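Local coordinates for protein aspartokinase (Synechocystis, PDB 3L76) that probably catalyses ATP-dependent phosphorylation of the aspartate beta-carboxyl group, the first committed step toward lysine and threonine, and binds both end products at its ACT domains, at residues Lys27-Gln31 against Gly32-Leu36; Val284-Lys287 against Leu288-Ile292; Ala372-Met375 against Phe376-Ala380. All coordinates share one frame; numbering follows the deposited sequence.

Contact 1: Lys27-Gln31 against Gly32-Leu36; sequences KRTVQ and GGNSL
Gly32, Gly33 and Asn34 turn back against carbonyls near the carboxyl end of the helix that runs through Lys27-Gln31, so the chain reverses with CA of Val30 only 4.7 Å from CA of Asn34. Two backbone amides share Val30 O: Gly33 N lies 2.8 Å from it and Asn34 N lies 3.2 Å from it. Both come from the same face of the carbonyl plane, the Gly33 amide standing well above that plane and the Asn34 amide tilted less. Gly32 N makes two weak, bent bonds, to Arg28 O and Thr29 O. The chain leaves helical geometry at Gly33, whose phi of 110° is positive, a conformation that glycine adopts easily. Asn34 completes the turn with its side chain: ND2 donates to Thr29 O at 3.0 Å, bent to 148° at the hydrogen and tilted out of both the carbonyl and the amide planes.

This is the link between the helix and the second strand of a beta-alpha-beta unit in the amino acid kinase domain, where helix 16-31 joins the parallel strands 3-8 and 35-40. Leu36, already on the strand, faces back to the helix. Both its methyls, CD1 and CD2, pack on Thr29 CG2, and the two side chains cross at about a right angle. Thr29 holds CG2 anti to its backbone nitrogen (chi1 -60°, measured to OG1), which sends the methyl to the leucine and leaves OG1 to bond Arg25 O one turn back in the helix. Val30 CG2 adds a looser apolar touch at 4.2 Å from Leu36 CD1. Gln6 of strand 3-8 packs on both Thr29 and Leu36, while Arg28, exposed, takes no part in the turn through its side chain and forms a salt bridge with Asp236.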
loop_
_atom_site.group_PDB
_atom_site.type_symbol
_atom_site.label_atom_id
_atom_site.label_comp_id
_atom_site.label_asym_id
_atom_site.label_seq_id
_atom_site.Cartn_x
_atom_site.Cartn_y
_atom_site.Cartn_z
ATOM N N LYS A 27 4.095 22.621 12.446
ATOM C CA LYS A 27 4.280 23.983 11.955
ATOM C C LYS A 27 4.830 24.895 13.055
ATOM O O LYS A 27 5.840 25.578 12.851
ATOM C CB LYS A 27 2.977 24.538 11.395
ATOM N N ARG A 28 4.173 24.896 14.217
ATOM C CA ARG A 28 4.622 25.719 15.343
ATOM C C ARG A 28 6.073 25.397 15.700
ATOM O O ARG A 28 6.873 26.304 15.952
ATOM C CB ARG A 28 3.724 25.535 16.572
ATOM C CG ARG A 28 2.225 25.641 16.303
ATOM C CD ARG A 28 1.434 25.899 17.589
ATOM N NE ARG A 28 1.897 25.071 18.700
ATOM C CZ ARG A 28 1.298 23.956 19.108
ATOM N NH1 ARG A 28 0.196 23.533 18.498
ATOM N NH2 ARG A 28 1.800 23.265 20.128
ATOM N N THR A 29 6.399 24.105 15.714
ATOM C CA THR A 29 7.753 23.636 16.005
ATOM C C THR A 29 8.779 24.179 15.013
ATOM O O THR A 29 9.864 24.625 15.399
ATOM C CB THR A 29 7.841 22.093 15.973
ATOM O OG1 THR A 29 6.962 21.532 16.956
ATOM C CG2 THR A 29 9.268 21.644 16.238
ATOM N N VAL A 30 8.436 24.120 13.731
ATOM C CA VAL A 30 9.314 24.632 12.690
ATOM C C VAL A 30 9.571 26.118 12.889
ATOM O O VAL A 30 10.712 26.572 12.848
ATOM C CB VAL A 30 8.715 24.417 11.295
ATOM C CG1 VAL A 30 9.548 25.148 10.251
ATOM C CG2 VAL A 30 8.616 22.923 10.981
ATOM N N GLN A 31 8.503 26.874 13.112
ATOM C CA GLN A 31 8.633 28.311 13.300
ATOM C C GLN A 31 9.506 28.609 14.508
ATOM O O GLN A 31 10.039 29.716 14.640
ATOM C CB GLN A 31 7.264 28.947 13.492
ATOM C CG GLN A 31 6.254 28.548 12.454
ATOM C CD GLN A 31 5.461 29.730 11.960
ATOM O OE1 GLN A 31 4.231 29.682 11.890
ATOM N NE2 GLN A 31 6.161 30.812 11.622
ATOM N N GLY A 32 9.643 27.621 15.389
ATOM C CA GLY A 32 10.491 27.760 16.557
ATOM C C GLY A 32 11.946 27.930 16.167
ATOM O O GLY A 32 12.768 28.411 16.949
ATOM N N GLY A 33 12.269 27.541 14.941
ATOM C CA GLY A 33 13.625 27.662 14.450
ATOM C C GLY A 33 14.238 26.292 14.324
ATOM O O GLY A 33 15.445 26.120 14.466
ATOM N N ASN A 34 13.390 25.313 14.040
ATOM C CA ASN A 34 13.821 23.929 13.996
ATOM C C ASN A 34 13.582 23.267 12.657
ATOM O O ASN A 34 12.655 23.623 11.933
ATOM C CB ASN A 34 13.112 23.136 15.088
ATOM C CG ASN A 34 13.345 23.716 16.445
ATOM O OD1 ASN A 34 14.487 23.849 16.877
ATOM N ND2 ASN A 34 12.269 24.094 17.124
ATOM N N SER A 35 14.433 22.300 12.340
ATOM C CA SER A 35 14.232 21.424 11.199
ATOM C C SER A 35 13.609 20.112 11.681
ATOM O O SER A 35 14.030 19.552 12.696
ATOM C CB SER A 35 15.563 21.157 10.512
ATOM O OG SER A 35 16.175 22.378 10.142
ATOM N N LEU A 36 12.606 19.625 10.956
ATOM C CA LEU A 36 11.826 18.490 11.431
ATOM C C LEU A 36 11.780 17.295 10.488
ATOM O O LEU A 36 11.427 17.438 9.320
ATOM C CB LEU A 36 10.402 18.925 11.773
ATOM C CG LEU A 36 10.204 19.312 13.237
ATOM C CD1 LEU A 36 10.935 20.609 13.533
ATOM C CD2 LEU A 36 8.730 19.444 13.550
#

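Contact 2: Val284-Lys287 against Leu288-Ile292; sequences VASK and LFRDI. With THR (threonine), chain C.
Ala285 and Phe289, one helical turn apart, lie on the buried flank of helix 284-294. Phe289 N bonds Ala285 O at 3.1 Å, almost straight, and the aromatic ring swings back beside the same residue, with CE2 4.3 Å from Ala285 CB. Its CG stands anti to the carbonyl carbon (chi1 -64°), which directs the ring back along the helix toward Ala285, while a methyl of its neighbour Leu288, CD1, lies over one face toward the rim. Ile314 of strand 311-318 packs on Ala285, Leu288 and Phe289, and the ring of Phe548, from helix 543-552, meets that of Phe289 with the planes steeply inclined. Leu288 N closes the preceding turn on Val284 O, nearly linear at 176°.

The other flank is looser and polar. Arg290 is exposed; its chain bends at chi3 and lays one guanidinium face over the backbone, with Ser286 O and Lys287 N offset toward the rim. Lys287 reaches out along the helix and crosses Asp291 obliquely: NZ stands 3.9 Å from OD2 of Asp291, a long salt bridge. Arg290 NH2 lies 4.4 Å from Lys287 NZ; the two positive groups are thus near each other, and Asp291 probably offsets part of the lysine's charge.

Ala285 N, in the first turn, donates to OXT of a bound threonine at 2.8 Å, with an angle of 164°. The amino end of the helix would be expected to favour that carboxylate. Asp280, Gln304, Asn557 and Ile558 bond the threonine as well. Residues of two ACT domains of the chain thus enclose the amino acid, the effector site characteristic of ACT-domain pairs.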
loop_
_atom_site.group_PDB
_atom_site.type_symbol
_atom_site.label_atom_id
_atom_site.label_comp_id
_atom_site.label_asym_id
_atom_site.label_seq_id
_atom_site.Cartn_x
_atom_site.Cartn_y
_atom_site.Cartn_z
ATOM N N VAL A 284 12.969 -12.662 57.686
ATOM C CA VAL A 284 14.317 -13.197 57.623
ATOM C C VAL A 284 15.224 -12.370 56.703
ATOM O O VAL A 284 16.252 -11.840 57.144
ATOM C CB VAL A 284 14.324 -14.658 57.190
ATOM C CG1 VAL A 284 15.738 -15.197 57.222
ATOM C CG2 VAL A 284 13.436 -15.475 58.105
ATOM N N ALA A 285 14.853 -12.244 55.431
ATOM C CA ALA A 285 15.708 -11.503 54.501
ATOM C C ALA A 285 15.841 -10.068 54.971
ATOM O O ALA A 285 16.930 -9.503 54.942
ATOM C CB ALA A 285 15.174 -11.563 53.071
ATOM N N SER A 286 14.726 -9.493 55.419
ATOM C CA SER A 286 14.733 -8.152 55.983
ATOM C C SER A 286 15.867 -7.957 56.994
ATOM O O SER A 286 16.680 -7.048 56.846
ATOM C CB SER A 286 13.397 -7.847 56.644
ATOM O OG SER A 286 13.366 -6.506 57.091
ATOM N N LYS A 287 15.938 -8.825 58.004
ATOM C CA LYS A 287 16.954 -8.689 59.051
ATOM C C LYS A 287 18.381 -8.849 58.541
ATOM O O LYS A 287 19.247 -8.048 58.870
ATOM C CB LYS A 287 16.720 -9.645 60.229
ATOM C CG LYS A 287 17.815 -9.516 61.284
ATOM C CD LYS A 287 17.379 -9.992 62.652
ATOM C CE LYS A 287 18.105 -9.220 63.760
ATOM N NZ LYS A 287 17.716 -7.774 63.815
ATOM N N LEU A 288 18.620 -9.892 57.757
ATOM C CA LEU A 288 19.926 -10.106 57.139
ATOM C C LEU A 288 20.484 -8.827 56.516
ATOM O O LEU A 288 21.554 -8.337 56.889
ATOM C CB LEU A 288 19.826 -11.167 56.043
ATOM C CG LEU A 288 21.011 -12.114 55.824
ATOM C CD1 LEU A 288 20.982 -12.691 54.395
ATOM C CD2 LEU A 288 22.341 -11.458 56.105
ATOM N N PHE A 289 19.757 -8.283 55.554
ATOM C CA PHE A 289 20.311 -7.217 54.749
ATOM C C PHE A 289 20.272 -5.887 55.482
ATOM O O PHE A 289 21.098 -5.015 55.233
ATOM C CB PHE A 289 19.632 -7.157 53.368
ATOM C CG PHE A 289 19.870 -8.390 52.531
ATOM C CD1 PHE A 289 21.087 -8.586 51.886
ATOM C CD2 PHE A 289 18.892 -9.360 52.405
ATOM C CE1 PHE A 289 21.318 -9.724 51.121
ATOM C CE2 PHE A 289 19.112 -10.505 51.642
ATOM C CZ PHE A 289 20.327 -10.686 51.000
ATOM N N ARG A 290 19.326 -5.735 56.400
ATOM C CA ARG A 290 19.318 -4.543 57.233
ATOM C C ARG A 290 20.636 -4.443 57.996
ATOM O O ARG A 290 21.317 -3.424 57.923
ATOM C CB ARG A 290 18.131 -4.531 58.191
ATOM C CG ARG A 290 16.817 -4.064 57.581
ATOM C CD ARG A 290 15.845 -3.670 58.679
ATOM N NE ARG A 290 15.784 -4.690 59.724
ATOM C CZ ARG A 290 14.701 -5.403 60.020
ATOM N NH1 ARG A 290 13.565 -5.196 59.364
ATOM N NH2 ARG A 290 14.753 -6.316 60.980
ATOM N N ASP A 291 21.010 -5.508 58.705
ATOM C CA ASP A 291 22.238 -5.488 59.489
ATOM C C ASP A 291 23.469 -5.311 58.610
ATOM O O ASP A 291 24.343 -4.508 58.926
ATOM C CB ASP A 291 22.376 -6.739 60.363
ATOM C CG ASP A 291 21.263 -6.871 61.385
ATOM O OD1 ASP A 291 20.578 -5.863 61.662
ATOM O OD2 ASP A 291 21.075 -7.988 61.912
ATOM N N ILE A 292 23.542 -6.047 57.504
ATOM C CA ILE A 292 24.646 -5.867 56.565
ATOM C C ILE A 292 24.794 -4.411 56.111
ATOM O O ILE A 292 25.910 -3.892 55.988
ATOM C CB ILE A 292 24.509 -6.775 55.342
ATOM C CG1 ILE A 292 24.545 -8.238 55.767
ATOM C CG2 ILE A 292 25.613 -6.481 54.317
ATOM C CD1 ILE A 292 24.216 -9.219 54.653
HETATM N N THR C . 10.902 -16.045 53.318
HETATM C CA THR C . 11.940 -15.248 53.985
HETATM C C THR C . 11.528 -13.787 54.139
HETATM O O THR C . 10.451 -13.385 53.666
HETATM C CB THR C . 13.297 -15.344 53.263
HETATM O OG1 THR C . 13.179 -14.823 51.928
HETATM C CG2 THR C . 13.735 -16.801 53.184
HETATM O OXT THR C . 12.255 -13.006 54.765
#

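Contact 3: Ala372-Met375 against Phe376-Ala380; sequences AAKM and FKTLA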
loop_
_atom_site.group_PDB
_atom_site.type_symbol
_atom_site.label_atom_id
_atom_site.label_comp_id
_atom_site.label_asym_id
_atom_site.label_seq_id
_atom_site.Cartn_x
_atom_site.Cartn_y
_atom_site.Cartn_z
ATOM N N ALA A 372 17.937 -17.378 26.808
ATOM C CA ALA A 372 18.578 -17.949 27.978
ATOM C C ALA A 372 19.160 -19.314 27.631
ATOM O O ALA A 372 20.299 -19.650 27.998
ATOM C CB ALA A 372 17.579 -18.044 29.126
ATOM N N ALA A 373 18.382 -20.083 26.880
ATOM C CA ALA A 373 18.769 -21.436 26.507
ATOM C C ALA A 373 20.057 -21.439 25.692
ATOM O O ALA A 373 20.933 -22.293 25.870
ATOM C CB ALA A 373 17.652 -22.094 25.733
ATOM N N LYS A 374 20.171 -20.479 24.785
ATOM C CA LYS A 374 21.362 -20.381 23.962
ATOM C C LYS A 374 22.580 -19.946 24.778
ATOM O O LYS A 374 23.691 -20.396 24.533
ATOM C CB LYS A 374 21.127 -19.434 22.791
ATOM C CG LYS A 374 22.338 -19.296 21.894
ATOM C CD LYS A 374 22.057 -18.333 20.772
ATOM C CE LYS A 374 23.282 -18.125 19.891
ATOM N NZ LYS A 374 23.145 -16.855 19.124
ATOM N N MET A 375 22.373 -19.075 25.755
ATOM C CA MET A 375 23.451 -18.767 26.688
ATOM C C MET A 375 23.976 -20.034 27.363
ATOM O O MET A 375 25.171 -20.334 27.308
ATOM C CB MET A 375 22.996 -17.782 27.748
ATOM C CG MET A 375 24.127 -17.334 28.647
ATOM S SD MET A 375 23.538 -16.339 30.020
ATOM C CE MET A 375 25.108 -15.802 30.671
ATOM N N PHE A 376 23.071 -20.783 27.981
ATOM C CA PHE A 376 23.422 -22.034 28.679
ATOM C C PHE A 376 24.094 -23.065 27.780
ATOM O O PHE A 376 25.049 -23.718 28.192
ATOM C CB PHE A 376 22.186 -22.649 29.360
ATOM C CG PHE A 376 21.430 -21.678 30.255
ATOM C CD1 PHE A 376 22.064 -20.554 30.795
ATOM C CD2 PHE A 376 20.091 -21.885 30.550
ATOM C CE1 PHE A 376 21.370 -19.663 31.621
ATOM C CE2 PHE A 376 19.379 -21.004 31.370
ATOM C CZ PHE A 376 20.008 -19.897 31.910
ATOM N N LYS A 377 23.610 -23.206 26.549
ATOM C CA LYS A 377 24.222 -24.135 25.596
ATOM C C LYS A 377 25.651 -23.711 25.244
ATOM O O LYS A 377 26.564 -24.531 25.224
ATOM C CB LYS A 377 23.381 -24.240 24.321
ATOM C CG LYS A 377 24.004 -25.098 23.222
ATOM C CD LYS A 377 23.380 -24.807 21.845
ATOM C CE LYS A 377 24.153 -25.477 20.703
ATOM N NZ LYS A 377 24.166 -26.966 20.811
ATOM N N THR A 378 25.839 -22.421 24.973
ATOM C CA THR A 378 27.155 -21.890 24.645
ATOM C C THR A 378 28.178 -22.211 25.723
ATOM O O THR A 378 29.274 -22.665 25.416
ATOM C CB THR A 378 27.109 -20.375 24.430
ATOM O OG1 THR A 378 26.112 -20.074 23.455
ATOM C CG2 THR A 378 28.446 -19.872 23.932
ATOM N N LEU A 379 27.821 -21.962 26.979
ATOM C CA LEU A 379 28.683 -22.304 28.111
ATOM C C LEU A 379 28.892 -23.811 28.230
ATOM O O LEU A 379 30.017 -24.291 28.413
ATOM C CB LEU A 379 28.118 -21.741 29.415
ATOM C CG LEU A 379 28.004 -20.212 29.435
ATOM C CD1 LEU A 379 27.432 -19.730 30.723
ATOM C CD2 LEU A 379 29.341 -19.567 29.191
ATOM N N ALA A 380 27.807 -24.562 28.116
ATOM C CA ALA A 380 27.915 -26.022 28.160
ATOM C C ALA A 380 28.824 -26.554 27.065
ATOM O O ALA A 380 29.627 -27.453 27.301
ATOM C CB ALA A 380 26.552 -26.672 28.069
#
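Phe376 lays its ring over the carbonyl of Ala372, a full helical turn earlier, so that Ala372 O stands 3.2 Å above the ring plane, over its centre. The same oxygen accepts the backbone hydrogen bond from Phe376 N at 3.0 Å. With chi1 at -52° the ring swings back beside the backbone nitrogen and over the preceding turn; its far end also meets the methyl of Ala372, with CE2 4.1 Å from CB.

Met375 runs out extended beside the ring, with CG anti to its backbone nitrogen and chi2 and chi3 continuing straight. Its sulfur SD lies 5.4 Å from the Phe376 ring centroid, 62° off the normal, an oblique Met-aromatic contact. Both side chains pack on Val396 and Cys398 of strand 395-401. Helix 371-381 thus lies against the sheet of an ACT domain, and its first turn borders a pocket for lysine: Ala372 N bonds the carboxylate oxygen OXT of that ligand. Phe376 also touches Ala459 and Ala460 of helix 458-468, in the next ACT domain.

Thr378 and Lys374 add a polar element. Thr378 turns OG1 back to Lys374 O at 2.7 Å, while Thr378 N bonds the same oxygen at 3.0 Å; the two donors arrive from opposite faces of the carbonyl plane, and the hydroxyl is satisfied by the helix itself. Lys374 CG passes Thr378 OG1, and the chain runs on extended to NZ, which bonds Ala415 O; the side chain also makes a cation-pi contact with Phe416.

Overall arrangement
All three contacts are local, but they lie in different places. Contact 1 is at the surface of the amino acid kinase domain, where a helix runs into a strand; its centre is about 55 Å from the centre of contact 2 and about 50 Å from that of contact 3, on the opposite side of the chain's centre. Contacts 2 and 3 are largely buried, each within a single ACT-domain helix, their centres about 33 Å apart. Contact 1 is mostly backbone bonding at a glycine-rich turn. In 284-292 and 372-380, regular helical bonds run beside an aromatic residue, whose ring packs back on the preceding turn, and an early amide of the helix binds an effector carboxylate, threonine in one and lysine in the other.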